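Local coordinates for protein exodeoxyribonuclease 10 (Escherichia coli, PDB 4FZX) that degrades single- and double-stranded DNA from the 3' end as a magnesium-dependent exonuclease of the DEDDh group, working in DNA repair, at residues V67-H70 and Y71-S74. Residues are numbered along the deposited sequence; the frame is centred on the assembly and turned at random.
Sequences VIPH and YYGS
Two successive i to i+3 hydrogen bonds, Y71 N to I68 O at 2.9 Å and Y72 N to P69 O at 3.1 Å, wind the backbone into overlapping tight turns, with near-type I phi/psi values from I68 to Y71. The second bond is the more bent, its N-H...O angle being 147° against 158°. A further hydrogen bond, H70 N to V67 O, precedes them with the same i to i+3 spacing. With CG anti to the carbonyl carbon (chi1 -64°), the Y71 ring runs back alongside V67, pointing the same way, and CE2 comes 4.0 Å from V67 CG1. The carbonyl O of I68 lies in the plane of this ring, at its edge. Y72 instead offers a face: P69 CA sits 3.7 Å from the ring centroid, a CH-pi contact widened by P69 CB at 3.8 Å from Y72 CE2. I68 and Y72 cross at about a right angle, with I68 CG2 reaching Y72 OH at 3.7 Å. Buried Y71 packs on I5, I19 and M33, and its OH is satisfied by a hydrogen bond to H35 ND1. Replacing Y71 by an alanine is likely to leave H35 without this partner and open a gap among V67, I5, I19 and M33. Hydrogen bonds from R3 NH1 and Y77 OH to Y71 O tie the turn itself to strands 2-9 and 76-79. Such consecutive tight turns form the first part of the connection from helix 64-67 to strand 76-79, laid over one face of the mixed five-stranded sheet of the RNase H-like exonuclease fold.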
# COMPACT_ATOMS: atom_id res chain seq x y z
N VAL C 67 -35.78 15.47 26.54
CA VAL C 67 -35.81 16.17 25.26
C VAL C 67 -35.33 15.22 24.16
O VAL C 67 -35.86 15.21 23.04
CB VAL C 67 -34.94 17.49 25.34
CG1 VAL C 67 -34.01 17.63 24.18
CG2 VAL C 67 -35.85 18.72 25.51
N ILE C 68 -34.45 14.30 24.53
CA ILE C 68 -33.84 13.39 23.56
C ILE C 68 -34.83 12.53 22.75
O ILE C 68 -34.62 12.32 21.55
CB ILE C 68 -32.68 12.55 24.15
CG1 ILE C 68 -31.74 12.08 23.04
CG2 ILE C 68 -33.19 11.39 24.97
CD1 ILE C 68 -31.13 13.22 22.23
N PRO C 69 -35.97 12.13 23.36
CA PRO C 69 -36.87 11.26 22.59
C PRO C 69 -37.45 11.91 21.33
O PRO C 69 -37.75 11.21 20.38
CB PRO C 69 -37.98 10.91 23.59
CG PRO C 69 -37.33 11.13 24.95
CD PRO C 69 -36.44 12.32 24.74
N HIS C 70 -37.47 13.24 21.28
CA HIS C 70 -37.97 13.96 20.10
C HIS C 70 -37.07 13.80 18.89
O HIS C 70 -37.50 14.02 17.75
CB HIS C 70 -38.13 15.45 20.41
CG HIS C 70 -39.09 15.73 21.51
ND1 HIS C 70 -38.77 16.51 22.60
CD2 HIS C 70 -40.36 15.31 21.71
CE1 HIS C 70 -39.80 16.56 23.42
NE2 HIS C 70 -40.78 15.84 22.91
N TYR C 71 -35.85 13.36 19.13
CA TYR C 71 -34.86 13.15 18.08
C TYR C 71 -34.79 11.70 17.60
O TYR C 71 -34.14 11.40 16.58
CB TYR C 71 -33.48 13.64 18.56
CG TYR C 71 -33.48 15.14 18.82
CD1 TYR C 71 -33.15 16.04 17.81
CD2 TYR C 71 -33.96 15.66 20.03
CE1 TYR C 71 -33.24 17.44 18.02
CE2 TYR C 71 -34.06 17.04 20.24
CZ TYR C 71 -33.69 17.92 19.24
OH TYR C 71 -33.78 19.28 19.45
N TYR C 72 -35.50 10.80 18.30
CA TYR C 72 -35.69 9.42 17.80
C TYR C 72 -36.40 9.41 16.45
O TYR C 72 -37.06 10.39 16.07
CB TYR C 72 -36.48 8.55 18.79
CG TYR C 72 -35.81 8.36 20.14
CD1 TYR C 72 -34.44 8.54 20.29
CD2 TYR C 72 -36.55 7.99 21.25
CE1 TYR C 72 -33.84 8.43 21.53
CE2 TYR C 72 -35.94 7.84 22.50
CZ TYR C 72 -34.59 8.07 22.63
OH TYR C 72 -33.97 7.91 23.85
N GLY C 73 -36.22 8.33 15.71
CA GLY C 73 -37.04 8.09 14.50
C GLY C 73 -36.27 8.09 13.20
O GLY C 73 -36.87 8.28 12.13
N SER C 74 -34.94 7.93 13.27
CA SER C 74 -34.10 7.91 12.08
C SER C 74 -33.21 6.66 12.07
O SER C 74 -32.73 6.23 13.13
CB SER C 74 -33.23 9.17 12.03
OG SER C 74 -32.57 9.34 10.77